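Local coordinates for protein phospho-furanose lactonase (Mycoplasma synoviae, PDB 3OVG) that hydrolyses phosphorylated furanose lactones such as D-xylono-1,4-lactone 5-phosphate, using two zinc ions per subunit, at residues A[209-218]-A[233-241]. Numbering follows the deposited sequence.
Sequences PDKIQISHLN and TGVTLCFDG. With ZN (zinc ion), chain H.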
ATOM      1  N   PRO A 209     -39.474   9.484 -17.200  1.00 18.54           N
ATOM      2  CA  PRO A 209     -38.935  10.113 -15.992  1.00 18.78           C
ATOM      3  C   PRO A 209     -39.638   9.580 -14.742  1.00 19.57           C
ATOM      4  O   PRO A 209     -39.083   9.572 -13.660  1.00 18.20           O
ATOM      5  CB  PRO A 209     -39.310  11.600 -16.148  1.00 20.93           C
ATOM      6  CG  PRO A 209     -39.750  11.776 -17.561  1.00 23.07           C
ATOM      7  CD  PRO A 209     -40.116  10.447 -18.114  1.00 20.52           C
ATOM      8  N   ASP A 210     -40.889   9.184 -14.892  1.00 20.09           N
ATOM      9  CA  ASP A 210     -41.655   8.726 -13.739  1.00 23.77           C
ATOM     10  C   ASP A 210     -41.197   7.409 -13.138  1.00 21.11           C
ATOM     11  O   ASP A 210     -41.629   7.053 -12.031  1.00 23.35           O
ATOM     12  CB  ASP A 210     -43.137   8.595 -14.086  1.00 23.30           C
ATOM     13  CG  ASP A 210     -43.978   9.549 -13.301  1.00 32.17           C
ATOM     14  OD1 ASP A 210     -43.924  10.764 -13.629  1.00 32.01           O
ATOM     15  OD2 ASP A 210     -44.665   9.084 -12.338  1.00 31.54           O
ATOM     16  N   LYS A 211     -40.372   6.685 -13.881  1.00 19.48           N
ATOM     17  CA  LYS A 211     -39.863   5.361 -13.474  1.00 19.61           C
ATOM     18  C   LYS A 211     -38.422   5.415 -12.931  1.00 18.31           C
ATOM     19  O   LYS A 211     -37.828   4.367 -12.573  1.00 16.63           O
ATOM     20  CB  LYS A 211     -39.870   4.403 -14.662  1.00 18.36           C
ATOM     21  CG  LYS A 211     -41.224   4.040 -15.231  1.00 19.72           C
ATOM     22  CD  LYS A 211     -42.087   3.257 -14.227  1.00 22.36           C
ATOM     23  CE  LYS A 211     -42.957   4.204 -13.370  1.00 22.73           C
ATOM     24  NZ  LYS A 211     -44.175   3.516 -12.881  1.00 26.34           N
ATOM     25  N   ILE A 212     -37.872   6.624 -12.855  1.00 16.12           N
ATOM     26  CA  ILE A 212     -36.449   6.797 -12.598  1.00 17.30           C
ATOM     27  C   ILE A 212     -36.161   7.315 -11.205  1.00 16.71           C
ATOM     28  O   ILE A 212     -36.604   8.410 -10.830  1.00 16.78           O
ATOM     29  CB  ILE A 212     -35.806   7.804 -13.596  1.00 17.31           C
ATOM     30  CG1 ILE A 212     -36.061   7.386 -15.055  1.00 15.66           C
ATOM     31  CG2 ILE A 212     -34.293   8.072 -13.243  1.00 15.52           C
ATOM     32  CD1 ILE A 212     -35.362   8.305 -16.072  1.00 15.97           C
ATOM     33  N   GLN A 213     -35.387   6.540 -10.458  1.00 15.15           N
ATOM     34  CA  GLN A 213     -34.745   7.062  -9.254  1.00 14.81           C
ATOM     35  C   GLN A 213     -33.236   7.233  -9.434  1.00 14.84           C
ATOM     36  O   GLN A 213     -32.551   6.395 -10.089  1.00 12.71           O
ATOM     37  CB  GLN A 213     -34.966   6.114  -8.088  1.00 15.78           C
ATOM     38  CG  GLN A 213     -36.359   6.158  -7.486  1.00 17.24           C
ATOM     39  CD  GLN A 213     -36.532   5.073  -6.448  1.00 18.41           C
ATOM     40  OE1 GLN A 213     -36.792   3.913  -6.799  1.00 17.11           O
ATOM     41  NE2 GLN A 213     -36.392   5.436  -5.161  1.00 12.39           N
ATOM     42  N   ILE A 214     -32.714   8.308  -8.844  1.00 13.19           N
ATOM     43  CA  ILE A 214     -31.283   8.519  -8.828  1.00 16.27           C
ATOM     44  C   ILE A 214     -30.757   8.540  -7.390  1.00 16.00           C
ATOM     45  O   ILE A 214     -31.163   9.381  -6.589  1.00 16.64           O
ATOM     46  CB  ILE A 214     -30.867   9.796  -9.577  1.00 16.65           C
ATOM     47  CG1 ILE A 214     -31.344   9.743 -11.034  1.00 18.88           C
ATOM     48  CG2 ILE A 214     -29.331   9.928  -9.553  1.00 16.63           C
ATOM     49  CD1 ILE A 214     -30.808  10.893 -11.871  1.00 16.78           C
ATOM     50  N   SER A 215     -29.842   7.625  -7.072  1.00 15.57           N
ATOM     51  CA  SER A 215     -29.375   7.453  -5.686  1.00 17.66           C
ATOM     52  C   SER A 215     -28.109   8.262  -5.385  1.00 17.26           C
ATOM     53  O   SER A 215     -27.371   8.637  -6.309  1.00 18.66           O
ATOM     54  CB  SER A 215     -29.105   5.959  -5.396  1.00 17.81           C
ATOM     55  OG  SER A 215     -30.200   5.354  -4.726  1.00 19.73           O
ATOM     56  N   HIS A 216     -27.872   8.478  -4.086  1.00 16.74           N
ATOM     57  CA  HIS A 216     -26.658   9.089  -3.505  1.00 18.42           C
ATOM     58  C   HIS A 216     -26.449  10.601  -3.682  1.00 17.94           C
ATOM     59  O   HIS A 216     -25.343  11.101  -3.454  1.00 17.46           O
ATOM     60  CB  HIS A 216     -25.393   8.360  -3.919  1.00 18.21           C
ATOM     61  CG  HIS A 216     -25.523   6.881  -3.873  1.00 19.28           C
ATOM     62  ND1 HIS A 216     -26.066   6.216  -2.794  1.00 19.86           N
ATOM     63  CD2 HIS A 216     -25.190   5.930  -4.774  1.00 21.52           C
ATOM     64  CE1 HIS A 216     -26.091   4.922  -3.044  1.00 21.45           C
ATOM     65  NE2 HIS A 216     -25.555   4.720  -4.235  1.00 22.78           N
ATOM     66  N   LEU A 217     -27.497  11.337  -4.015  1.00 13.76           N
ATOM     67  CA  LEU A 217     -27.310  12.763  -4.162  1.00 15.68           C
ATOM     68  C   LEU A 217     -26.941  13.349  -2.795  1.00 16.01           C
ATOM     69  O   LEU A 217     -26.384  14.436  -2.726  1.00 16.15           O
ATOM     70  CB  LEU A 217     -28.571  13.442  -4.701  1.00 15.44           C
ATOM     71  CG  LEU A 217     -28.704  13.495  -6.230  1.00 17.09           C
ATOM     72  CD1 LEU A 217     -27.626  14.431  -6.815  1.00 18.62           C
ATOM     73  CD2 LEU A 217     -28.655  12.114  -6.842  1.00 14.60           C
ATOM     74  N   ASN A 218     -27.264  12.633  -1.719  1.00 14.31           N
ATOM     75  CA  ASN A 218     -26.879  13.073  -0.370  1.00 16.09           C
ATOM     76  C   ASN A 218     -25.367  13.310  -0.202  1.00 17.00           C
ATOM     77  O   ASN A 218     -24.930  14.038   0.712  1.00 18.19           O
ATOM     78  CB  ASN A 218     -27.384  12.065   0.665  1.00 15.01           C
ATOM     79  CG  ASN A 218     -27.125  10.642   0.230  1.00 17.22           C
ATOM     80  OD1 ASN A 218     -27.823  10.116  -0.646  1.00 16.99           O
ATOM     81  ND2 ASN A 218     -26.077  10.012   0.810  1.00 16.55           N
ATOM     82  N   THR A 233     -35.925  17.598 -15.097  1.00 18.17           N
ATOM     83  CA  THR A 233     -36.103  16.233 -15.618  1.00 19.70           C
ATOM     84  C   THR A 233     -37.296  15.455 -15.065  1.00 19.05           C
ATOM     85  O   THR A 233     -37.841  14.569 -15.740  1.00 17.58           O
ATOM     86  CB  THR A 233     -34.834  15.393 -15.432  1.00 20.30           C
ATOM     87  OG1 THR A 233     -34.658  15.063 -14.033  1.00 16.24           O
ATOM     88  CG2 THR A 233     -33.612  16.173 -15.961  1.00 18.25           C
ATOM     89  N   GLY A 234     -37.707  15.788 -13.850  1.00 18.84           N
ATOM     90  CA  GLY A 234     -38.875  15.172 -13.253  1.00 18.29           C
ATOM     91  C   GLY A 234     -38.570  13.822 -12.621  1.00 18.94           C
ATOM     92  O   GLY A 234     -39.489  13.065 -12.275  1.00 19.72           O
ATOM     93  N   VAL A 235     -37.288  13.490 -12.490  1.00 18.45           N
ATOM     94  CA  VAL A 235     -36.905  12.213 -11.889  1.00 17.67           C
ATOM     95  C   VAL A 235     -37.070  12.319 -10.379  1.00 17.71           C
ATOM     96  O   VAL A 235     -37.467  13.363  -9.864  1.00 16.39           O
ATOM     97  CB  VAL A 235     -35.466  11.770 -12.261  1.00 16.61           C
ATOM     98  CG1 VAL A 235     -35.339  11.554 -13.781  1.00 16.32           C
ATOM     99  CG2 VAL A 235     -34.429  12.766 -11.743  1.00 15.88           C
ATOM    100  N   THR A 236     -36.808  11.222  -9.678  1.00 17.58           N
ATOM    101  CA  THR A 236     -36.930  11.175  -8.211  1.00 16.25           C
ATOM    102  C   THR A 236     -35.527  10.917  -7.631  1.00 16.36           C
ATOM    103  O   THR A 236     -34.747  10.083  -8.154  1.00 15.27           O
ATOM    104  CB  THR A 236     -37.947  10.075  -7.791  1.00 15.98           C
ATOM    105  OG1 THR A 236     -39.237  10.409  -8.303  1.00 16.76           O
ATOM    106  CG2 THR A 236     -38.017   9.857  -6.262  1.00 16.87           C
ATOM    107  N   LEU A 237     -35.191  11.680  -6.600  1.00 12.86           N
ATOM    108  CA  LEU A 237     -33.923  11.526  -5.892  1.00 15.09           C
ATOM    109  C   LEU A 237     -34.129  10.543  -4.746  1.00 14.56           C
ATOM    110  O   LEU A 237     -34.958  10.779  -3.886  1.00 15.86           O
ATOM    111  CB  LEU A 237     -33.418  12.897  -5.357  1.00 14.54           C
ATOM    112  CG  LEU A 237     -33.313  14.004  -6.422  1.00 16.25           C
ATOM    113  CD1 LEU A 237     -32.739  15.334  -5.900  1.00 15.25           C
ATOM    114  CD2 LEU A 237     -32.525  13.494  -7.662  1.00 14.78           C
ATOM    115  N   CYS A 238     -33.412   9.419  -4.769  1.00 16.20           N
ATOM    116  CA  CYS A 238     -33.420   8.467  -3.660  1.00 15.72           C
ATOM    117  C   CYS A 238     -32.262   8.778  -2.731  1.00 16.15           C
ATOM    118  O   CYS A 238     -31.125   8.493  -3.036  1.00 16.29           O
ATOM    119  CB  CYS A 238     -33.311   7.016  -4.148  1.00 17.07           C
ATOM    120  SG  CYS A 238     -33.360   5.810  -2.775  1.00 18.44           S
ATOM    121  N   PHE A 239     -32.544   9.377  -1.580  1.00 16.74           N
ATOM    122  CA  PHE A 239     -31.476   9.695  -0.653  1.00 16.59           C
ATOM    123  C   PHE A 239     -31.146   8.544   0.257  1.00 17.65           C
ATOM    124  O   PHE A 239     -32.046   7.944   0.849  1.00 16.76           O
ATOM    125  CB  PHE A 239     -31.872  10.895   0.229  1.00 14.61           C
ATOM    126  CG  PHE A 239     -31.942  12.169  -0.514  1.00 16.83           C
ATOM    127  CD1 PHE A 239     -30.775  12.775  -0.979  1.00 18.56           C
ATOM    128  CD2 PHE A 239     -33.166  12.779  -0.767  1.00 17.03           C
ATOM    129  CE1 PHE A 239     -30.828  13.984  -1.668  1.00 16.12           C
ATOM    130  CE2 PHE A 239     -33.220  13.982  -1.465  1.00 17.48           C
ATOM    131  CZ  PHE A 239     -32.049  14.577  -1.917  1.00 15.67           C
ATOM    132  N   ASP A 240     -29.857   8.276   0.442  1.00 16.91           N
ATOM    133  CA  ASP A 240     -29.455   7.629   1.687  1.00 17.30           C
ATOM    134  C   ASP A 240     -28.701   8.706   2.486  1.00 17.60           C
ATOM    135  O   ASP A 240     -28.890   9.894   2.214  1.00 15.67           O
ATOM    136  CB  ASP A 240     -28.622   6.393   1.405  1.00 17.76           C
ATOM    137  CG  ASP A 240     -27.360   6.732   0.669  1.00 20.35           C
ATOM    138  OD1 ASP A 240     -26.296   6.681   1.311  1.00 25.42           O
ATOM    139  OD2 ASP A 240     -27.430   7.053  -0.541  1.00 22.47           O
ATOM    140  N   GLY A 241     -27.860   8.318   3.452  1.00 17.80           N
ATOM    141  CA  GLY A 241     -27.105   9.290   4.249  1.00 17.90           C
ATOM    142  C   GLY A 241     -27.303   9.297   5.767  1.00 16.55           C
ATOM    143  O   GLY A 241     -26.406   9.684   6.533  1.00 17.88           O
TER
HETATM  144 ZN    ZN H 363     -24.551   2.613  -4.740  1.00 46.74          ZN
HETATM  145  O   HOH W   1     -40.049  10.568 -10.950  1.00 21.44           O
HETATM  146  O   HOH W   2     -30.160  10.667  -4.127  1.00 15.72           O
HETATM  147  O   HOH W   3     -29.959   5.532  -2.066  1.00 21.99           O
HETATM  148  O   HOH W   4     -24.469   2.071  -2.320  1.00 25.33           O
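Zinc ligand His-216 is joined to Asp-240 at the C-terminal side of two adjacent parallel strands, 212-215 and 236-239, in the TIM barrel of this phosphotriesterase-family enzyme; helix 223-233 completes the beta-alpha-beta crossover. Three backbone bonds of 2.8 to 3.0 Å, Thr-236 N to Ile-212 O, Ile-214 N to Thr-236 O and Cys-238 N to Ile-214 O, pair the strands, and the weak His-216 N to Cys-238 O bond follows. One face of the sheet carries Gln-213, Ser-215, Thr-236 and Cys-238. Cys-238 CB rests 3.6 Å from Ser-215 OG and equally close to Gln-213 NE2, and with SG anti to the backbone N (chi1 -179°) the sulfur lies alongside the same two groups. Both polar ends have outside partners: Gln-213 NE2 bonds Thr-270, and Ser-215 OG bonds the zinc ligand His-26. Ile-214 and Leu-237 lie on the other face; near the start of the strands Val-235 meets two isoleucines, its CG1 3.7 Å from Ile-212 CG2 and its CG2 near Ile-214 CD1. Farther along, Leu-217 crosses Leu-237 at about a right angle, its CG 4.1 Å from Leu-237 CD2, and lays CB against Phe-239 CE1. Asn-218 N approaches the edge of the Phe-239 ring. Water 1 links Pro-209 O, Gly-234 O and Thr-236 OG1, while water 2 accepts from Leu-217 N and donates to Ile-214 O. The Asn-218 amide stands nearly perpendicular to the Asp-240 carboxylate, and Asn-218 OD1 receives Asp-240 N from above the amide plane (3.0 Å). His-216 NE2 binds zinc at 2.4 Å, beside His-188, with Ser-215 CB over one ring face. His-216 ND1 donates in its ring plane to Asp-240 OD2 (2.8 Å, 161°), on the syn side but tilted out of the carboxylate plane, which is turned 86° from the imidazole.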